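Local coordinates for methylmalonyl-CoA carboxyltransferase 12S subunit (Propionibacterium freudenreichii, PDB 1ON3) that transfers the carboxyl group of methylmalonyl-CoA to the biotin of the 1.3S subunit, as the homohexameric core of the transcarboxylase multienzyme complex, at the interface of chains A and B. Residues are numbered along the deposited sequence; one frame, centred on the assembly and turned at random. Chains: chain A/B, Methylmalonyl-CoA carboxyltransferase 12S subunit.

Contacts 1 to 3 are patches of one two-fold interface between chains A and B of the 12S hexamer. Contact 1 and contact 2 lie about 15 Å apart, between the centres of their C-alpha atoms, and both set the N-terminal half of chain A against the C-terminal half of chain B: helix 377-381 serves contact 1 and helix 384-397 contact 2. Contact 3 lies about 40 Å from contact 1 and 27 Å from contact 2 between the same centres; there the C-terminal tail of chain A reaches chain B. The two-fold repeats every patch, joining this pair of subunits by half-against-half packing and by exchanged tails.

Contact 1: the interface of chains A and B. Residues chain A 208, 214, 216, 220-221; chain B 376-377, 380-381.
A:Glu214 and B:Val377 meet where a loop of chain A passes the start of helix 377-381 of chain B. Followed outward, the A:Glu214 side chain first brings CB to the edge of contact with the methyl CG2 of B:Val377. CG turns beside the backbone N (chi1 -57°), and the chain then runs extended, crossing the valine side chain obliquely with the carboxylate at its tip. Its carbon CD lies 3.7 Å from B:Val377 CG2, and OE1 rests against CB and CG2 of the same residue. OE2, at the tip, takes a hydrogen bond of 3.1 Å from B:Val377 N, fairly straight (162° at H), on the syn side but 30° out of the carboxylate plane. The carboxylate thus caps the helix's N-terminal end, whose dipole would probably stabilise its negative charge. B:Val377 CG2 also meets A:Val216 CG1 tip to tip at 3.6 Å, while CG1 of B:Val377 covers one face of the B:Tyr381 ring, over its centre, and so supports it from within chain B. The B:Tyr381 hydroxyl OH donates to the backbone A:Glu220 O at 2.8 Å, from above the carbonyl plane; A:Leu221 O lies at the ring edge. Next to it, A:Leu221 CD1 packs on the aliphatic B:Glu380 CG at 3.5 Å. In the fold, helix 377-381 of chain B is received by helices 205-212 and 218-222 of chain A and the loop linking them.

Contact 2: the interface of chains A and B. Residues chain A 183-184, 187, 233; chain B 384-386, 389.
B:Ile385, in the first turn of helix 384-397, pushes its side chain between A:Ala187 and A:Asn233 in this carboxyltransferase-family dimer contact, where chain A supplies 3-10 turn 181-183, helix 184-188 and the loop of A:Asn233. The apolar contacts centre on that isoleucine. Its CG2 meets A:Ala187 CB at 3.6 Å, and CD1 lies 3.8 Å from A:Ser183 CB. With CG1 beside the backbone N (chi1 -75°), CG2 is directed at A:Ala187 while CG1 carries CD1 to A:Ser183 and A:Asn233. One turn on, B:Ala389 CB touches A:Ala187 CB at 3.7 Å, close helix packing that small side chains allow. The A:Tyr184 ring turns its edge to the helix: B:Ile385 O lies in the ring plane, 3.3 Å from CE2, and B:Ile384 O is at the same edge. Were A:Tyr184 cut back to alanine, the helix's first turn would probably lose this ring edge beside its carbonyls, leaving a gap. Polar contacts gather at A:Asn233, which crosses B:Ile385 at about a right angle. Its amide ND2 and the backbone B:Ile385 N share a water, at 2.7 Å from ND2 and 3.1 Å from N. On the other branch, OD1 receives a weak hydrogen bond from B:Arg386 N and rests 3.3 Å from B:Arg386 CG.

Contact 3: the interface of chains A and B. Residues chain A 514-516, 518; chain B 165-167, 259.
The C-terminal tail of chain A, an irregular stretch beyond the last helical turn, crosses two loops of chain B: residues 165-167, between helix 148-164 and strand 170-175, and the loop carrying B:Asn259. A:Lys516 reaches the first of these. Its CG occupies the hindered position between backbone N and carbonyl carbon (chi1 62°), and a bend at chi3 (79°) brings the side-chain amine NZ to the backbone B:Ser165 O at 2.7 Å. That hydrogen bond lies in the carbonyl plane. On the way, the lysine passes B:Val167 at about a right angle, CE lying 3.5 Å from the methyl CG2, so the aliphatic part of the chain is packed while its amino tip meets a carbonyl. One residue earlier in the tail, the B:Asn259 amide ND2 donates to the backbone A:Ala515 O at 3.1 Å, nearly straight at 161°, with the acceptor almost in the amide plane. The same ND2 donates within chain B, to B:Gly166 O at 2.9 Å, so two carbonyls, one from each chain, grip one amide nitrogen and limit its turning. Through this bond B:Asn259 ties its own loop to loop 165-167. Just beyond the nitrogen end of the amide, and somewhat out of its plane, A:Lys516 CA is 3.5 Å from B:Asn259 ND2.

Contact 1: the interface of chains A and B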
loop_
_atom_site.group_PDB
_atom_site.type_symbol
_atom_site.label_atom_id
_atom_site.label_comp_id
_atom_site.label_asym_id
_atom_site.label_seq_id
_atom_site.Cartn_x
_atom_site.Cartn_y
_atom_site.Cartn_z
ATOM N N ILE A 208 -11.350 1.883 -51.746
ATOM C CA ILE A 208 -12.097 3.135 -51.639
ATOM C C ILE A 208 -12.809 3.449 -52.961
ATOM O O ILE A 208 -14.006 3.728 -52.981
ATOM C CB ILE A 208 -11.160 4.312 -51.258
ATOM C CG1 ILE A 208 -10.795 4.218 -49.774
ATOM C CG2 ILE A 208 -11.818 5.650 -51.578
ATOM C CD1 ILE A 208 -10.002 5.397 -49.257
ATOM N N GLU A 214 -14.570 7.064 -55.200
ATOM C CA GLU A 214 -13.612 8.165 -55.078
ATOM C C GLU A 214 -12.257 7.743 -55.631
ATOM O O GLU A 214 -11.835 6.603 -55.449
ATOM C CB GLU A 214 -13.432 8.584 -53.616
ATOM C CG GLU A 214 -14.705 8.993 -52.897
ATOM C CD GLU A 214 -14.457 9.247 -51.417
ATOM O OE1 GLU A 214 -14.355 10.423 -51.012
ATOM O OE2 GLU A 214 -14.346 8.264 -50.664
ATOM N N VAL A 216 -8.194 8.367 -55.609
ATOM C CA VAL A 216 -7.058 8.958 -54.910
ATOM C C VAL A 216 -5.825 8.078 -55.039
ATOM O O VAL A 216 -5.929 6.853 -55.140
ATOM C CB VAL A 216 -7.329 9.156 -53.387
ATOM C CG1 VAL A 216 -8.351 10.248 -53.176
ATOM C CG2 VAL A 216 -7.786 7.847 -52.759
ATOM N N GLU A 220 -1.595 10.581 -51.982
ATOM C CA GLU A 220 -2.585 11.589 -51.617
ATOM C C GLU A 220 -3.352 11.126 -50.383
ATOM O O GLU A 220 -3.650 11.907 -49.477
ATOM C CB GLU A 220 -3.591 11.799 -52.751
ATOM C CG GLU A 220 -2.996 12.276 -54.063
ATOM C CD GLU A 220 -4.043 12.389 -55.161
ATOM O OE1 GLU A 220 -4.723 11.376 -55.441
ATOM O OE2 GLU A 220 -4.181 13.487 -55.741
ATOM N N LEU A 221 -3.661 9.840 -50.362
ATOM C CA LEU A 221 -4.433 9.264 -49.278
ATOM C C LEU A 221 -3.677 9.090 -47.966
ATOM O O LEU A 221 -4.141 9.542 -46.917
ATOM C CB LEU A 221 -4.989 7.907 -49.704
ATOM C CG LEU A 221 -5.904 7.242 -48.671
ATOM C CD1 LEU A 221 -7.207 8.016 -48.576
ATOM C CD2 LEU A 221 -6.175 5.809 -49.071
ATOM N N GLY B 376 -13.499 5.433 -47.359
ATOM C CA GLY B 376 -13.777 6.803 -47.747
ATOM C C GLY B 376 -12.616 7.730 -47.456
ATOM O O GLY B 376 -11.966 7.617 -46.414
ATOM N N VAL B 377 -12.352 8.652 -48.374
ATOM C CA VAL B 377 -11.251 9.583 -48.199
ATOM C C VAL B 377 -11.399 10.410 -46.931
ATOM O O VAL B 377 -10.440 10.575 -46.179
ATOM C CB VAL B 377 -11.122 10.539 -49.400
ATOM C CG1 VAL B 377 -10.001 11.530 -49.148
ATOM C CG2 VAL B 377 -10.842 9.744 -50.673
ATOM N N GLU B 380 -10.164 8.638 -43.800
ATOM C CA GLU B 380 -8.715 8.637 -43.606
ATOM C C GLU B 380 -8.310 10.056 -43.202
ATOM O O GLU B 380 -7.610 10.262 -42.207
ATOM C CB GLU B 380 -7.984 8.230 -44.894
ATOM C CG GLU B 380 -8.334 6.841 -45.444
ATOM C CD GLU B 380 -7.960 5.688 -44.511
ATOM O OE1 GLU B 380 -6.839 5.696 -43.953
ATOM O OE2 GLU B 380 -8.783 4.755 -44.348
ATOM N N TYR B 381 -8.780 11.036 -43.971
ATOM C CA TYR B 381 -8.463 12.431 -43.713
ATOM C C TYR B 381 -8.937 12.916 -42.343
ATOM O O TYR B 381 -8.351 13.838 -41.765
ATOM C CB TYR B 381 -9.066 13.301 -44.821
ATOM C CG TYR B 381 -8.272 13.291 -46.120
ATOM C CD1 TYR B 381 -7.299 12.317 -46.366
ATOM C CD2 TYR B 381 -8.467 14.283 -47.085
ATOM C CE1 TYR B 381 -6.538 12.336 -47.533
ATOM C CE2 TYR B 381 -7.710 14.312 -48.255
ATOM C CZ TYR B 381 -6.746 13.340 -48.475
ATOM O OH TYR B 381 -5.978 13.384 -49.624
#

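Contact 2: the interface of chains A and B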
loop_
_atom_site.group_PDB
_atom_site.type_symbol
_atom_site.label_atom_id
_atom_site.label_comp_id
_atom_site.label_asym_id
_atom_site.label_seq_id
_atom_site.Cartn_x
_atom_site.Cartn_y
_atom_site.Cartn_z
ATOM N N SER A 183 -1.896 -0.315 -39.027
ATOM C CA SER A 183 -1.705 1.083 -38.656
ATOM C C SER A 183 -2.137 1.414 -37.231
ATOM O O SER A 183 -1.727 2.437 -36.671
ATOM C CB SER A 183 -2.477 1.983 -39.630
ATOM O OG SER A 183 -2.214 1.636 -40.980
ATOM N N TYR A 184 -2.969 0.565 -36.637
ATOM C CA TYR A 184 -3.430 0.842 -35.289
ATOM C C TYR A 184 -2.326 0.648 -34.237
ATOM O O TYR A 184 -2.390 1.225 -33.155
ATOM C CB TYR A 184 -4.669 -0.015 -34.983
ATOM C CG TYR A 184 -5.933 0.444 -35.718
ATOM C CD1 TYR A 184 -6.718 -0.461 -36.430
ATOM C CD2 TYR A 184 -6.344 1.776 -35.679
ATOM C CE1 TYR A 184 -7.892 -0.048 -37.088
ATOM C CE2 TYR A 184 -7.514 2.202 -36.328
ATOM C CZ TYR A 184 -8.279 1.275 -37.028
ATOM O OH TYR A 184 -9.433 1.680 -37.652
ATOM N N ALA A 187 -0.574 3.803 -34.007
ATOM C CA ALA A 187 -1.508 4.715 -33.358
ATOM C C ALA A 187 -1.488 4.552 -31.838
ATOM O O ALA A 187 -1.755 5.499 -31.101
ATOM C CB ALA A 187 -2.933 4.472 -33.879
ATOM N N ASN A 233 -2.633 12.211 -37.663
ATOM C CA ASN A 233 -2.173 10.900 -37.192
ATOM C C ASN A 233 -0.707 10.747 -36.802
ATOM O O ASN A 233 -0.361 9.797 -36.108
ATOM C CB ASN A 233 -2.433 9.812 -38.238
ATOM C CG ASN A 233 -3.898 9.502 -38.423
ATOM O OD1 ASN A 233 -4.683 9.562 -37.479
ATOM N ND2 ASN A 233 -4.273 9.140 -39.647
ATOM N N ILE B 384 -9.234 8.349 -39.082
ATOM C CA ILE B 384 -9.839 7.097 -38.640
ATOM C C ILE B 384 -8.802 6.279 -37.876
ATOM O O ILE B 384 -9.152 5.503 -36.985
ATOM C CB ILE B 384 -10.391 6.242 -39.807
ATOM C CG1 ILE B 384 -10.936 4.912 -39.268
ATOM C CG2 ILE B 384 -9.297 5.948 -40.819
ATOM C CD1 ILE B 384 -12.050 5.049 -38.239
ATOM N N ILE B 385 -7.530 6.452 -38.221
ATOM C CA ILE B 385 -6.475 5.708 -37.539
ATOM C C ILE B 385 -6.413 6.020 -36.040
ATOM O O ILE B 385 -6.361 5.105 -35.223
ATOM C CB ILE B 385 -5.079 5.976 -38.166
ATOM C CG1 ILE B 385 -4.954 5.233 -39.503
ATOM C CG2 ILE B 385 -3.974 5.493 -37.203
ATOM C CD1 ILE B 385 -3.672 5.542 -40.263
ATOM N N ARG B 386 -6.417 7.299 -35.676
ATOM C CA ARG B 386 -6.352 7.651 -34.264
ATOM C C ARG B 386 -7.701 7.512 -33.539
ATOM O O ARG B 386 -7.735 7.132 -32.365
ATOM C CB ARG B 386 -5.771 9.061 -34.094
ATOM C CG ARG B 386 -6.517 10.158 -34.825
ATOM C CD ARG B 386 -5.683 11.418 -34.901
ATOM N NE ARG B 386 -6.327 12.446 -35.717
ATOM C CZ ARG B 386 -7.258 13.291 -35.282
ATOM N NH1 ARG B 386 -7.664 13.249 -34.013
ATOM N NH2 ARG B 386 -7.800 14.171 -36.124
ATOM N N ALA B 389 -8.343 3.772 -32.978
ATOM C CA ALA B 389 -7.444 3.249 -31.948
ATOM C C ALA B 389 -8.078 3.387 -30.558
ATOM O O ALA B 389 -7.757 2.632 -29.635
ATOM C CB ALA B 389 -6.112 4.008 -31.997
HETATM O O HOH W 1 -6.609 8.157 -40.641
#

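Contact 3: the interface of chains A and B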
loop_
_atom_site.group_PDB
_atom_site.type_symbol
_atom_site.label_atom_id
_atom_site.label_comp_id
_atom_site.label_asym_id
_atom_site.label_seq_id
_atom_site.Cartn_x
_atom_site.Cartn_y
_atom_site.Cartn_z
ATOM N N PRO A 514 -7.293 11.618 -6.473
ATOM C CA PRO A 514 -8.242 10.680 -5.859
ATOM C C PRO A 514 -7.982 9.318 -6.495
ATOM O O PRO A 514 -7.487 9.252 -7.614
ATOM C CB PRO A 514 -9.607 11.233 -6.278
ATOM C CG PRO A 514 -9.352 12.711 -6.456
ATOM C CD PRO A 514 -7.991 12.755 -7.106
ATOM N N ALA A 515 -8.311 8.238 -5.795
ATOM C CA ALA A 515 -8.090 6.904 -6.340
ATOM C C ALA A 515 -9.138 6.588 -7.405
ATOM O O ALA A 515 -10.316 6.853 -7.210
ATOM C CB ALA A 515 -8.147 5.871 -5.222
ATOM N N LYS A 516 -8.698 6.029 -8.530
ATOM C CA LYS A 516 -9.608 5.671 -9.617
ATOM C C LYS A 516 -8.862 4.795 -10.620
ATOM O O LYS A 516 -7.637 4.858 -10.706
ATOM C CB LYS A 516 -10.110 6.947 -10.325
ATOM C CG LYS A 516 -8.999 7.780 -10.972
ATOM C CD LYS A 516 -9.520 9.056 -11.616
ATOM C CE LYS A 516 -9.784 10.140 -10.577
ATOM N NZ LYS A 516 -10.412 11.357 -11.163
ATOM N N HIS A 518 -9.174 5.130 -13.710
ATOM C CA HIS A 518 -8.825 6.197 -14.636
ATOM C C HIS A 518 -10.009 7.150 -14.695
ATOM O O HIS A 518 -11.122 6.793 -14.301
ATOM C CB HIS A 518 -8.536 5.640 -16.044
ATOM C CG HIS A 518 -9.621 4.756 -16.590
ATOM N ND1 HIS A 518 -10.857 5.233 -16.973
ATOM C CD2 HIS A 518 -9.661 3.416 -16.781
ATOM C CE1 HIS A 518 -11.612 4.224 -17.374
ATOM N NE2 HIS A 518 -10.910 3.110 -17.264
ATOM N N SER B 165 -14.126 12.874 -11.931
ATOM C CA SER B 165 -14.211 11.960 -13.066
ATOM C C SER B 165 -13.737 10.529 -12.790
ATOM O O SER B 165 -12.594 10.303 -12.394
ATOM C CB SER B 165 -13.449 12.552 -14.251
ATOM O OG SER B 165 -13.625 11.754 -15.406
ATOM N N GLY B 166 -14.615 9.556 -13.011
ATOM C CA GLY B 166 -14.240 8.170 -12.759
ATOM C C GLY B 166 -14.262 7.765 -11.286
ATOM O O GLY B 166 -13.871 6.638 -10.938
ATOM N N VAL B 167 -14.705 8.680 -10.416
ATOM C CA VAL B 167 -14.786 8.415 -8.972
ATOM C C VAL B 167 -16.253 8.333 -8.571
ATOM O O VAL B 167 -16.668 7.372 -7.917
ATOM C CB VAL B 167 -14.108 9.521 -8.129
ATOM C CG1 VAL B 167 -14.142 9.125 -6.647
ATOM C CG2 VAL B 167 -12.655 9.726 -8.595
ATOM N N ASN B 259 -16.915 4.668 -7.524
ATOM C CA ASN B 259 -16.072 3.656 -8.132
ATOM C C ASN B 259 -15.593 2.497 -7.272
ATOM O O ASN B 259 -14.913 1.599 -7.781
ATOM C CB ASN B 259 -14.862 4.315 -8.837
ATOM C CG ASN B 259 -13.827 4.881 -7.861
ATOM O OD1 ASN B 259 -13.899 4.659 -6.652
ATOM N ND2 ASN B 259 -12.845 5.603 -8.397
#